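PDB 3QFF: N5-carboxyaminoimidazole ribonucleotide synthetase from Bacillus anthracis, which probably catalyses the ATP- and bicarbonate-dependent carboxylation of 5-aminoimidazole ribonucleotide in purine biosynthesis, as ATP-grasp enzymes of the PurK family do. Local coordinates for residues A[219-224]-A[378-383]; A[226-231]-A[367-372]; A[263-266]-A[270-273]; A[282-287]-A[316-321]; A[324-329]-A[341-346]. One frame throughout, in Å; residues are numbered along the deposited sequence.

Interaction 1. Residues A[219-224]-A[378-383]. With ADP (adenosine-5'-diphosphate), chain C.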
# COMPACT_ATOMS: atom_id res chain seq x y z
N HIS A 219 19.24 13.33 11.60
CA HIS A 219 18.44 14.45 12.11
C HIS A 219 19.09 15.79 11.77
O HIS A 219 20.32 15.90 11.73
CB HIS A 219 18.22 14.35 13.62
CG HIS A 219 17.44 13.14 14.03
ND1 HIS A 219 18.03 11.91 14.24
CD2 HIS A 219 16.11 12.96 14.23
CE1 HIS A 219 17.09 11.03 14.56
NE2 HIS A 219 15.93 11.64 14.56
N VAL A 220 18.24 16.80 11.55
CA VAL A 220 18.65 18.17 11.24
C VAL A 220 17.65 19.10 11.93
O VAL A 220 16.45 18.97 11.73
CB VAL A 220 18.67 18.43 9.70
CG1 VAL A 220 18.61 19.94 9.38
CG2 VAL A 220 19.89 17.80 9.06
N ASN A 221 18.16 20.01 12.76
CA ASN A 221 17.31 20.88 13.60
C ASN A 221 16.35 20.11 14.49
O ASN A 221 15.21 20.55 14.69
CB ASN A 221 16.51 21.88 12.76
CG ASN A 221 17.37 22.97 12.18
OD1 ASN A 221 18.20 23.57 12.88
ND2 ASN A 221 17.17 23.26 10.90
N ASN A 222 16.81 18.98 15.02
CA ASN A 222 16.00 18.06 15.82
C ASN A 222 14.75 17.51 15.13
O ASN A 222 13.75 17.17 15.78
CB ASN A 222 15.68 18.65 17.20
CG ASN A 222 16.67 18.21 18.27
OD1 ASN A 222 17.82 17.85 17.98
ND2 ASN A 222 16.22 18.22 19.53
N ILE A 223 14.81 17.45 13.80
CA ILE A 223 13.75 16.83 12.99
C ILE A 223 14.42 15.79 12.12
O ILE A 223 15.54 16.01 11.62
CB ILE A 223 12.99 17.86 12.12
CG1 ILE A 223 12.35 18.93 13.01
CG2 ILE A 223 11.89 17.17 11.27
CD1 ILE A 223 11.83 20.11 12.24
N LEU A 224 13.76 14.64 11.93
CA LEU A 224 14.30 13.62 11.04
C LEU A 224 14.40 14.13 9.60
O LEU A 224 13.46 14.73 9.08
CB LEU A 224 13.47 12.32 11.11
CG LEU A 224 13.95 11.11 10.30
CD1 LEU A 224 15.36 10.65 10.73
CD2 LEU A 224 12.95 9.95 10.41
N TRP A 378 16.58 19.47 -0.77
CA TRP A 378 16.94 19.49 0.65
C TRP A 378 18.28 20.18 0.94
O TRP A 378 18.93 19.86 1.93
CB TRP A 378 16.90 18.06 1.24
CG TRP A 378 15.55 17.39 1.09
CD1 TRP A 378 14.47 17.52 1.91
CD2 TRP A 378 15.13 16.53 0.02
NE1 TRP A 378 13.41 16.79 1.43
CE2 TRP A 378 13.79 16.16 0.28
CE3 TRP A 378 15.77 16.02 -1.12
CZ2 TRP A 378 13.07 15.30 -0.57
CZ3 TRP A 378 15.05 15.17 -1.96
CH2 TRP A 378 13.71 14.82 -1.67
N ASP A 379 18.67 21.13 0.08
CA ASP A 379 19.95 21.84 0.20
C ASP A 379 20.16 22.48 1.59
O ASP A 379 21.29 22.51 2.10
CB ASP A 379 20.10 22.90 -0.91
CG ASP A 379 20.55 22.30 -2.25
OD1 ASP A 379 20.25 22.90 -3.31
OD2 ASP A 379 21.20 21.24 -2.27
N HIS A 380 19.08 22.98 2.18
CA HIS A 380 19.08 23.49 3.56
C HIS A 380 19.62 22.43 4.54
O HIS A 380 20.59 22.68 5.27
CB HIS A 380 17.66 23.93 3.93
CG HIS A 380 17.52 24.51 5.31
ND1 HIS A 380 16.30 24.67 5.92
CD2 HIS A 380 18.45 24.97 6.19
CE1 HIS A 380 16.47 25.20 7.12
NE2 HIS A 380 17.77 25.39 7.31
N GLN A 381 19.00 21.25 4.53
CA GLN A 381 19.38 20.16 5.41
C GLN A 381 20.81 19.70 5.15
O GLN A 381 21.58 19.52 6.09
CB GLN A 381 18.40 18.98 5.30
CG GLN A 381 17.08 19.18 6.07
CD GLN A 381 16.21 20.30 5.51
OE1 GLN A 381 16.24 20.59 4.30
NE2 GLN A 381 15.43 20.93 6.37
N GLU A 382 21.15 19.57 3.87
CA GLU A 382 22.50 19.21 3.43
C GLU A 382 23.56 20.26 3.84
O GLU A 382 24.73 19.91 4.03
CB GLU A 382 22.53 19.03 1.92
CG GLU A 382 21.88 17.75 1.45
CD GLU A 382 21.15 17.89 0.11
OE1 GLU A 382 20.32 17.00 -0.18
OE2 GLU A 382 21.40 18.88 -0.64
N GLN A 383 23.12 21.52 3.96
CA GLN A 383 23.94 22.67 4.40
C GLN A 383 24.60 23.44 3.24
O GLN A 383 25.09 24.56 3.42
CB GLN A 383 24.97 22.31 5.48
CG GLN A 383 24.60 22.78 6.88
CD GLN A 383 23.57 21.90 7.56
OE1 GLN A 383 23.77 20.70 7.72
NE2 GLN A 383 22.46 22.50 7.99
PB ADP C . 13.69 14.70 21.01
O1B ADP C . 13.36 16.17 20.87
O2B ADP C . 12.73 13.97 21.93
O3B ADP C . 13.94 14.01 19.68
PA ADP C . 16.22 13.52 21.84
O1A ADP C . 15.95 12.49 20.76
O2A ADP C . 16.42 13.08 23.27
O3A ADP C . 15.10 14.70 21.81
O5' ADP C . 17.56 14.31 21.44
C5' ADP C . 17.58 15.12 20.26
C4' ADP C . 18.96 15.04 19.62
O4' ADP C . 19.94 15.47 20.55
C3' ADP C . 19.32 13.61 19.23
O3' ADP C . 19.02 13.36 17.86
C2' ADP C . 20.80 13.51 19.52
O2' ADP C . 21.55 13.78 18.33
C1' ADP C . 21.09 14.61 20.54
N9 ADP C . 21.30 14.02 21.89
C8 ADP C . 20.35 13.81 22.82
N7 ADP C . 20.88 13.26 23.95
C5 ADP C . 22.19 13.10 23.74
C6 ADP C . 23.34 12.58 24.52
N6 ADP C . 23.18 12.10 25.78
N1 ADP C . 24.56 12.59 23.93
C2 ADP C . 24.75 13.07 22.68
N3 ADP C . 23.75 13.56 21.92
C4 ADP C . 22.47 13.61 22.38
O HOH W 1 15.22 19.39 9.08
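Val220 lays its CG1 against the aliphatic part of Gln381, with Val220 CG1 3.7 Å from Gln381 CG, the two side chains crossing at about a right angle. Val220 CG1 is anti to the backbone N (chi1 160°), which sends that methyl to the helix, while CG2 lies near Gln381 O. In Gln381, chi1 (-78°) sets CG beside the backbone N, where it meets the valine, and the bend at chi2 turns the amide off to polar partners.

The polar link is made by water. One molecule donates to Val220 O at 3.0 Å and accepts from Gln381 NE2 at 3.1 Å; the same amide is held by His325 at OE1 and by Glu324 at NE2.

The valine opens a tight type I' beta turn, Val220 to Ile223, joining antiparallel strands 209-220 and 223-229 of the ATP-grasp domain. Val220 N donates to Ile223 O at 2.8 Å, and Ile223 N returns a bond to Val220 O at 3.0 Å. Short helix 379-382, at the C-terminal end of the model, packs beside this hairpin.

Contacts with ADP lie at the turn and the strand before it. Asn222 OD1 touches ADP C4' at 3.4 Å while its ND2 is bonded to Asp160. The His219 ring lies between ADP O3', 3.9 Å above one face, and Leu224 CD1 over the opposite face, both offset toward the rim.

Interaction 2. Residues A[226-231]-A[367-372]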
# COMPACT_ATOMS: atom_id res chain seq x y z
N GLU A 226 16.65 12.07 6.99
CA GLU A 226 16.78 10.82 6.24
C GLU A 226 16.84 9.58 7.14
O GLU A 226 17.43 9.63 8.23
CB GLU A 226 18.03 10.85 5.37
CG GLU A 226 17.89 11.71 4.12
CD GLU A 226 19.18 11.88 3.34
OE1 GLU A 226 20.28 11.79 3.95
OE2 GLU A 226 19.10 12.12 2.12
N SER A 227 16.24 8.49 6.67
CA SER A 227 16.48 7.15 7.21
C SER A 227 17.09 6.27 6.13
O SER A 227 16.60 6.22 4.99
CB SER A 227 15.21 6.49 7.73
OG SER A 227 14.61 7.29 8.71
N ILE A 228 18.15 5.57 6.50
CA ILE A 228 18.92 4.80 5.54
C ILE A 228 18.90 3.35 5.96
O ILE A 228 19.25 3.03 7.09
CB ILE A 228 20.37 5.28 5.50
CG1 ILE A 228 20.46 6.78 5.20
CG2 ILE A 228 21.17 4.44 4.51
CD1 ILE A 228 21.86 7.42 5.59
N VAL A 229 18.51 2.47 5.04
CA VAL A 229 18.36 1.06 5.35
C VAL A 229 18.91 0.23 4.18
O VAL A 229 18.47 0.40 3.05
CB VAL A 229 16.87 0.70 5.59
CG1 VAL A 229 16.74 -0.63 6.32
CG2 VAL A 229 16.16 1.81 6.36
N PRO A 230 19.86 -0.68 4.46
CA PRO A 230 20.43 -1.06 5.76
C PRO A 230 21.27 0.06 6.37
O PRO A 230 21.92 0.81 5.65
CB PRO A 230 21.32 -2.27 5.42
CG PRO A 230 20.87 -2.72 4.04
CD PRO A 230 20.46 -1.46 3.36
N ALA A 231 21.20 0.21 7.69
CA ALA A 231 22.06 1.16 8.39
C ALA A 231 23.52 0.84 8.05
O ALA A 231 23.88 -0.32 7.93
CB ALA A 231 21.83 1.09 9.91
N VAL A 367 23.92 5.55 -4.12
CA VAL A 367 23.27 6.09 -5.31
C VAL A 367 21.96 6.77 -4.92
O VAL A 367 21.66 7.87 -5.40
CB VAL A 367 23.05 4.98 -6.37
CG1 VAL A 367 22.25 5.49 -7.56
CG2 VAL A 367 24.41 4.42 -6.84
N ALA A 368 21.21 6.14 -4.01
CA ALA A 368 19.99 6.74 -3.46
C ALA A 368 20.29 8.04 -2.73
O ALA A 368 19.55 9.03 -2.88
CB ALA A 368 19.27 5.74 -2.54
N LEU A 369 21.35 8.05 -1.93
CA LEU A 369 21.77 9.28 -1.25
C LEU A 369 22.08 10.39 -2.24
O LEU A 369 21.66 11.54 -2.05
CB LEU A 369 22.96 9.03 -0.31
CG LEU A 369 22.62 8.31 1.00
CD1 LEU A 369 23.89 7.97 1.77
CD2 LEU A 369 21.67 9.13 1.85
N GLU A 370 22.79 10.03 -3.31
CA GLU A 370 23.15 10.99 -4.35
C GLU A 370 21.91 11.51 -5.07
O GLU A 370 21.81 12.71 -5.37
CB GLU A 370 24.12 10.34 -5.34
CG GLU A 370 25.25 11.25 -5.77
CD GLU A 370 25.82 10.86 -7.13
OE1 GLU A 370 25.02 10.67 -8.08
OE2 GLU A 370 27.06 10.74 -7.25
N LYS A 371 20.95 10.62 -5.31
CA LYS A 371 19.70 11.02 -5.95
C LYS A 371 19.00 12.15 -5.19
O LYS A 371 18.59 13.14 -5.79
CB LYS A 371 18.76 9.83 -6.14
CG LYS A 371 17.42 10.20 -6.81
CD LYS A 371 17.59 10.55 -8.30
CE LYS A 371 16.27 11.13 -8.83
NZ LYS A 371 16.37 11.63 -10.23
N ALA A 372 18.86 12.01 -3.87
CA ALA A 372 18.28 13.06 -3.03
C ALA A 372 19.03 14.40 -3.15
O ALA A 372 18.42 15.44 -3.32
CB ALA A 372 18.20 12.61 -1.57
O HOH W 2 21.21 12.57 0.55
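Leu369 brings its CD2 methyl obliquely against the carboxylate of Glu226, with Leu369 CD2 3.7 Å from Glu226 OE1 and slightly farther from OE2. Beyond CG the glutamate is extended (chi2 173°), which carries its carboxylate across to the helix, and there Glu226 OE2 also meets the methyl of Ala372, CB, at 3.8 Å. Two residues along the strand, Ile228 CD1 reaches the same Leu369 CD2 at 4.1 Å, the side chains at about a right angle, so a single leucine methyl serves both strand residues.

This is helix-on-sheet packing: strand 226-229 runs nearly antiparallel to helix 367-372, at 160° between directions, with the axes 10.7 Å apart. The strand belongs to the large antiparallel sheet shared by the ATP-grasp and C-terminal parts of the chain, and the helix comes from the C-terminal part. Val317, on the neighbouring strand, touches both Glu226 and Leu369.

A buried carboxylate among methyls needs polar company, and a water supplies some of it. It donates to Glu226 OE2 at 2.7 Å and to the main-chain Leu369 O at 2.8 Å, bridging strand and helix by giving a hydrogen to each.

Interaction 3. Residues A[263-266]-A[270-273]. With ADP (adenosine-5'-diphosphate), chain C.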
# COMPACT_ATOMS: atom_id res chain seq x y z
N PHE A 263 21.69 5.31 20.07
CA PHE A 263 22.99 5.85 19.66
C PHE A 263 24.00 4.69 19.55
O PHE A 263 24.14 3.87 20.48
CB PHE A 263 23.53 6.86 20.69
CG PHE A 263 22.60 8.01 21.01
CD1 PHE A 263 22.24 8.26 22.33
CD2 PHE A 263 22.12 8.86 20.02
CE1 PHE A 263 21.40 9.32 22.66
CE2 PHE A 263 21.27 9.93 20.34
CZ PHE A 263 20.91 10.16 21.66
N ALA A 264 24.70 4.64 18.42
CA ALA A 264 25.72 3.64 18.17
C ALA A 264 27.10 4.30 18.14
O ALA A 264 27.30 5.28 17.41
CB ALA A 264 25.45 2.92 16.86
N THR A 265 28.04 3.80 18.94
CA THR A 265 29.38 4.39 18.98
C THR A 265 30.32 3.74 17.97
O THR A 265 29.99 2.69 17.39
CB THR A 265 30.01 4.36 20.39
OG1 THR A 265 30.37 3.01 20.72
CG2 THR A 265 29.05 4.95 21.43
N ALA A 266 31.48 4.36 17.76
CA ALA A 266 32.53 3.77 16.93
C ALA A 266 33.00 2.46 17.55
O ALA A 266 33.19 1.46 16.85
CB ALA A 266 33.68 4.74 16.75
N ILE A 270 25.93 0.39 22.04
CA ILE A 270 24.59 0.91 21.81
C ILE A 270 24.05 1.50 23.11
O ILE A 270 24.14 0.87 24.17
CB ILE A 270 23.61 -0.17 21.26
CG1 ILE A 270 24.07 -0.73 19.90
CG2 ILE A 270 22.17 0.38 21.17
CD1 ILE A 270 23.71 0.14 18.70
N TYR A 271 23.51 2.71 23.03
CA TYR A 271 22.71 3.28 24.11
C TYR A 271 21.30 3.59 23.61
O TYR A 271 21.14 4.14 22.52
CB TYR A 271 23.38 4.53 24.69
CG TYR A 271 24.75 4.21 25.29
CD1 TYR A 271 25.92 4.40 24.55
CD2 TYR A 271 24.86 3.66 26.57
CE1 TYR A 271 27.18 4.07 25.08
CE2 TYR A 271 26.11 3.34 27.12
CZ TYR A 271 27.26 3.55 26.37
OH TYR A 271 28.49 3.22 26.92
N ILE A 272 20.29 3.23 24.40
CA ILE A 272 18.90 3.51 24.05
C ILE A 272 18.58 4.97 24.39
O ILE A 272 18.77 5.40 25.53
CB ILE A 272 17.89 2.60 24.80
CG1 ILE A 272 18.34 1.12 24.80
CG2 ILE A 272 16.49 2.77 24.19
CD1 ILE A 272 18.40 0.44 23.43
N ASN A 273 18.08 5.71 23.41
CA ASN A 273 17.76 7.13 23.58
C ASN A 273 16.31 7.35 24.02
O ASN A 273 16.05 7.90 25.09
CB ASN A 273 18.06 7.90 22.27
CG ASN A 273 17.68 9.38 22.34
OD1 ASN A 273 18.05 10.10 23.28
ND2 ASN A 273 16.99 9.86 21.31
PB ADP C . 13.69 14.70 21.01
O1B ADP C . 13.36 16.17 20.87
O2B ADP C . 12.73 13.97 21.93
O3B ADP C . 13.94 14.01 19.68
PA ADP C . 16.22 13.52 21.84
O1A ADP C . 15.95 12.49 20.76
O2A ADP C . 16.42 13.08 23.27
O3A ADP C . 15.10 14.70 21.81
O5' ADP C . 17.56 14.31 21.44
C5' ADP C . 17.58 15.12 20.26
C4' ADP C . 18.96 15.04 19.62
O4' ADP C . 19.94 15.47 20.55
C3' ADP C . 19.32 13.61 19.23
O3' ADP C . 19.02 13.36 17.86
C2' ADP C . 20.80 13.51 19.52
O2' ADP C . 21.55 13.78 18.33
C1' ADP C . 21.09 14.61 20.54
N9 ADP C . 21.30 14.02 21.89
C8 ADP C . 20.35 13.81 22.82
N7 ADP C . 20.88 13.26 23.95
C5 ADP C . 22.19 13.10 23.74
C6 ADP C . 23.34 12.58 24.52
N6 ADP C . 23.18 12.10 25.78
N1 ADP C . 24.56 12.59 23.93
C2 ADP C . 24.75 13.07 22.68
N3 ADP C . 23.75 13.56 21.92
C4 ADP C . 22.47 13.61 22.38
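Phe263 and Tyr271 form an antiparallel hydrogen-bonded pair, with Phe263 N giving to Tyr271 O at 2.8 Å and Tyr271 N to Phe263 O at 2.9 Å, both at 165° at the hydrogen. Ala264 and Ile270 follow as a non-hydrogen-bonded pair; beside it, Ile270 CA makes a C-H...O contact with Phe263 O at 3.3 Å. This is the loop-proximal end of the beta hairpin 256-264/270-276, at one margin of the large antiparallel sheet shared by the ATP-grasp and C-terminal parts of the chain, and one side of it lines the ADP pocket.

On the face away from the nucleotide, Ala264 CB packs on Ile270 CD1 at 3.8 Å, and helix 235-251 covers the isoleucine through Leu237, Lys240 and Tyr244. The Phe263 and Tyr271 side chains share the other face. There Thr265 CG2 comes to the edge of the Tyr271 ring near CE1, while Tyr271 OH and Thr265 OG1 are both bonded to Glu269.

Asn273 sets its CB over the face of the Phe263 ring, a CH-pi contact with CB 4.0 Å from the centroid; ring and amide planes are 41° apart. With CG anti to the backbone N (chi1 177°), the tilted amide passes CZ of Phe263, with Asn273 OD1 3.3 Å from Phe263 CZ. The ring also stacks with Phe193, and Phe263 CE2 touches the ribose at ADP C2', 3.7 Å away. Asn273 ND2 reaches the alpha phosphate, donating to ADP O1A at 2.9 Å.

Interaction 4. Residues A[282-287]-A[316-321]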
# COMPACT_ATOMS: atom_id res chain seq x y z
N SER A 282 10.79 7.14 11.48
CA SER A 282 11.97 6.36 11.07
C SER A 282 11.62 4.96 10.50
O SER A 282 12.51 4.23 10.08
CB SER A 282 13.01 6.29 12.21
OG SER A 282 12.61 5.43 13.27
N GLY A 283 10.33 4.61 10.48
CA GLY A 283 9.84 3.36 9.89
C GLY A 283 9.06 3.52 8.59
O GLY A 283 8.55 2.54 8.04
N HIS A 284 8.95 4.74 8.07
CA HIS A 284 8.20 4.96 6.82
C HIS A 284 8.82 4.25 5.61
O HIS A 284 8.11 3.92 4.65
CB HIS A 284 8.05 6.46 6.51
CG HIS A 284 7.20 7.21 7.48
ND1 HIS A 284 6.37 6.59 8.39
CD2 HIS A 284 7.02 8.55 7.65
CE1 HIS A 284 5.74 7.51 9.10
NE2 HIS A 284 6.11 8.71 8.66
N TYR A 285 10.14 4.04 5.67
CA TYR A 285 10.81 3.26 4.62
C TYR A 285 10.15 1.91 4.35
O TYR A 285 10.21 1.40 3.24
CB TYR A 285 12.29 3.03 4.97
CG TYR A 285 12.54 1.96 6.01
CD1 TYR A 285 12.58 2.27 7.37
CD2 TYR A 285 12.77 0.63 5.62
CE1 TYR A 285 12.83 1.28 8.33
CE2 TYR A 285 13.01 -0.36 6.56
CZ TYR A 285 13.05 -0.03 7.91
OH TYR A 285 13.28 -1.02 8.82
N THR A 286 9.53 1.32 5.38
CA THR A 286 8.96 -0.02 5.28
C THR A 286 7.81 -0.10 4.26
O THR A 286 7.49 -1.19 3.78
CB THR A 286 8.40 -0.54 6.62
OG1 THR A 286 7.38 0.37 7.10
CG2 THR A 286 9.51 -0.68 7.65
N GLN A 287 7.18 1.03 3.97
CA GLN A 287 6.05 1.09 3.04
C GLN A 287 6.41 0.65 1.64
O GLN A 287 5.56 0.13 0.92
CB GLN A 287 5.51 2.52 2.94
CG GLN A 287 4.62 2.95 4.09
CD GLN A 287 4.04 4.31 3.83
OE1 GLN A 287 4.77 5.29 3.55
NE2 GLN A 287 2.72 4.40 3.89
N VAL A 316 16.97 1.37 0.72
CA VAL A 316 16.10 2.53 0.65
C VAL A 316 16.66 3.71 1.44
O VAL A 316 17.31 3.54 2.49
CB VAL A 316 14.64 2.17 1.13
CG1 VAL A 316 14.66 1.52 2.53
CG2 VAL A 316 13.68 3.40 1.11
N VAL A 317 16.44 4.91 0.92
CA VAL A 317 16.62 6.13 1.70
C VAL A 317 15.28 6.83 1.75
O VAL A 317 14.74 7.23 0.70
CB VAL A 317 17.69 7.08 1.08
CG1 VAL A 317 17.74 8.42 1.81
CG2 VAL A 317 19.06 6.41 1.12
N MET A 318 14.74 6.96 2.96
CA MET A 318 13.56 7.77 3.15
C MET A 318 14.01 9.20 3.37
O MET A 318 14.95 9.44 4.15
CB MET A 318 12.75 7.30 4.36
CG MET A 318 11.44 8.09 4.48
SD MET A 318 10.98 8.59 6.12
CE MET A 318 12.28 9.77 6.56
N VAL A 319 13.39 10.14 2.67
CA VAL A 319 13.63 11.56 2.93
C VAL A 319 12.35 12.26 3.33
O VAL A 319 11.33 12.13 2.66
CB VAL A 319 14.24 12.31 1.71
CG1 VAL A 319 14.90 13.62 2.18
CG2 VAL A 319 15.26 11.46 1.02
N ASN A 320 12.39 12.99 4.44
CA ASN A 320 11.23 13.76 4.87
C ASN A 320 10.94 14.97 3.99
O ASN A 320 11.87 15.66 3.57
CB ASN A 320 11.39 14.24 6.33
CG ASN A 320 10.66 13.35 7.32
OD1 ASN A 320 9.90 12.45 6.96
ND2 ASN A 320 10.88 13.63 8.60
N ILE A 321 9.65 15.23 3.76
CA ILE A 321 9.16 16.42 3.06
C ILE A 321 8.46 17.36 4.04
O ILE A 321 7.32 17.13 4.46
CB ILE A 321 8.25 16.07 1.85
CG1 ILE A 321 8.98 15.12 0.89
CG2 ILE A 321 7.75 17.35 1.11
CD1 ILE A 321 8.06 14.33 -0.01
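Tyr285 meets Val316 first at its root, where Tyr285 CB sits 3.7 Å from Val316 CG1 and a little farther from CG2. It belongs to a type I turn, Gly283 to Thr286, that leads into helix 286-289 and packs on strand 316-322 of the large antiparallel sheet. Next out, CG is also near the CG1 methyl and meets Val229 as well, and Tyr285 CD2 touches Val316 CG1 at 3.7 Å, the side chains crossing at about a right angle. Tyr285 CG takes the crowded position between backbone N and carbonyl carbon (chi1 77°), so the ring swings off the strand: Thr286 CG2 lies over one face, 3.6 Å above the plane, and Ser282 O is at the edge, in plane. Phe212 and Pro213 of strand 209-220 also pack on the side chain.

Two residues along the strand, Met318 follows on the same face. Its CB is 4.3 Å from Tyr285 CB; CG anti to the backbone N and the turn at chi2 (-138°) bring the sulfur to His284, whose ring it approaches only obliquely. That ring stacks on His357.

The turn itself is tied by Gly283 O, which accepts from both Thr286 N and Thr286 OG1. Met318 SD lies 3.6 Å from His284 CB.

Interaction 5. Residues A[324-329]-A[341-346]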
# COMPACT_ATOMS: atom_id res chain seq x y z
N GLU A 324 8.72 23.53 4.05
CA GLU A 324 9.77 24.21 3.26
C GLU A 324 10.23 23.43 2.01
O GLU A 324 10.97 23.98 1.18
CB GLU A 324 10.99 24.52 4.13
CG GLU A 324 11.80 23.27 4.51
CD GLU A 324 13.18 23.56 5.08
OE1 GLU A 324 13.99 24.21 4.38
OE2 GLU A 324 13.46 23.12 6.21
N HIS A 325 9.82 22.17 1.87
CA HIS A 325 10.24 21.34 0.73
C HIS A 325 9.15 21.04 -0.29
O HIS A 325 9.45 20.61 -1.40
CB HIS A 325 10.83 20.00 1.18
CG HIS A 325 11.94 20.11 2.18
ND1 HIS A 325 11.85 19.62 3.46
CD2 HIS A 325 13.19 20.65 2.08
CE1 HIS A 325 12.97 19.85 4.11
NE2 HIS A 325 13.80 20.47 3.29
N ILE A 326 7.88 21.23 0.08
CA ILE A 326 6.77 20.75 -0.75
C ILE A 326 6.79 21.40 -2.16
O ILE A 326 6.58 20.72 -3.17
CB ILE A 326 5.39 20.90 -0.04
CG1 ILE A 326 4.25 20.30 -0.88
CG2 ILE A 326 5.09 22.36 0.32
CD1 ILE A 326 4.25 18.77 -0.91
N GLU A 327 7.08 22.70 -2.23
CA GLU A 327 7.15 23.37 -3.52
C GLU A 327 8.27 22.79 -4.39
O GLU A 327 8.08 22.57 -5.58
CB GLU A 327 7.31 24.88 -3.35
CG GLU A 327 6.76 25.67 -4.54
CD GLU A 327 7.03 27.16 -4.46
OE1 GLU A 327 6.68 27.80 -3.43
OE2 GLU A 327 7.59 27.70 -5.44
N GLY A 328 9.42 22.51 -3.78
CA GLY A 328 10.52 21.87 -4.49
C GLY A 328 10.17 20.49 -5.04
O GLY A 328 10.58 20.13 -6.14
N VAL A 329 9.43 19.71 -4.25
CA VAL A 329 9.00 18.37 -4.67
C VAL A 329 8.07 18.45 -5.90
O VAL A 329 8.31 17.77 -6.91
CB VAL A 329 8.29 17.62 -3.50
CG1 VAL A 329 7.65 16.30 -4.00
CG2 VAL A 329 9.28 17.33 -2.35
N LEU A 341 6.68 8.55 -3.74
CA LEU A 341 6.18 9.72 -3.04
C LEU A 341 4.98 9.40 -2.16
O LEU A 341 4.04 8.72 -2.60
CB LEU A 341 5.82 10.82 -4.06
CG LEU A 341 5.34 12.19 -3.60
CD1 LEU A 341 6.37 12.89 -2.68
CD2 LEU A 341 5.03 13.07 -4.82
N HIS A 342 5.02 9.86 -0.92
CA HIS A 342 3.86 9.85 -0.04
C HIS A 342 3.54 11.26 0.39
O HIS A 342 4.41 11.99 0.88
CB HIS A 342 4.11 8.92 1.15
CG HIS A 342 4.44 7.52 0.73
ND1 HIS A 342 3.51 6.50 0.75
CD2 HIS A 342 5.56 7.00 0.21
CE1 HIS A 342 4.07 5.40 0.29
NE2 HIS A 342 5.31 5.68 -0.07
N LEU A 343 2.30 11.68 0.18
CA LEU A 343 1.88 12.99 0.64
C LEU A 343 0.63 12.85 1.51
O LEU A 343 -0.25 12.06 1.20
CB LEU A 343 1.69 13.97 -0.52
CG LEU A 343 2.95 14.28 -1.35
CD1 LEU A 343 2.60 15.12 -2.59
CD2 LEU A 343 4.00 15.02 -0.53
N TYR A 344 0.59 13.61 2.59
CA TYR A 344 -0.35 13.33 3.67
C TYR A 344 -1.71 14.05 3.57
O TYR A 344 -2.62 13.76 4.33
CB TYR A 344 0.32 13.65 5.02
CG TYR A 344 1.67 12.98 5.27
CD1 TYR A 344 2.64 13.61 6.06
CD2 TYR A 344 1.97 11.72 4.75
CE1 TYR A 344 3.88 13.01 6.33
CE2 TYR A 344 3.21 11.10 5.00
CZ TYR A 344 4.15 11.76 5.80
OH TYR A 344 5.36 11.17 6.05
N GLY A 345 -1.84 14.97 2.62
CA GLY A 345 -3.11 15.69 2.43
C GLY A 345 -3.34 16.82 3.43
O GLY A 345 -4.48 17.16 3.73
N LYS A 346 -2.25 17.38 3.95
CA LYS A 346 -2.35 18.53 4.83
C LYS A 346 -2.52 19.80 3.99
O LYS A 346 -1.93 19.93 2.91
CB LYS A 346 -1.11 18.63 5.74
CG LYS A 346 -1.08 17.60 6.86
CD LYS A 346 0.31 17.53 7.48
CE LYS A 346 0.38 16.53 8.65
NZ LYS A 346 1.69 16.65 9.40
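Ile326 CD1 touches Leu343 CD2 at 3.8 Å, and one helical turn on, Val329 CG1 meets Leu341 CD1 at 3.9 Å. The valine and leucine of the second pair reach toward each other tip to tip, whereas the first pair crosses at a slant. In Ile326, chi1 -176° sets CG1 anti to the backbone N, and chi2 73° turns CD1 to Leu343.

Behind these methyls, Ile321 of strand 316-322 packs on Val329, Leu341 and Leu343 alike, filling in between helix and strand. On the strand side Met36 of the second subunit lies against both leucines, so this small apolar layer continues into the dimer interface. The helix is also tied by Glu324, which bonds to His380.

Helix 323-331 thus covers one face of strand 339-343, outermost within this chain, where Leu343 also bonds through its backbone to the second subunit: a helix-on-sheet layer of the C-terminal domain of the PurK family.

Overall arrangement
All five contacts reach one antiparallel sheet. Interactions 1 and 3 touch ADP from different parts of it: their centres are 21 Å apart, with nearest atoms about 7 Å apart. Interactions 2 and 4 lie 9 Å apart between centres and join through adjacent strands, Ser227 O to Met318 N at 2.9 Å. Interaction 1 meets interaction 5 where Trp378 CD1 packs 3.3 Å from His325 NE2, and Trp378 also packs on Val319 of interaction 4. Interaction 5, packed against interaction 4 where Ile321 CD1 meets Leu341 CD1 at 3.5 Å, is far from the nucleotide end, its centre 32 Å from that of interaction 3.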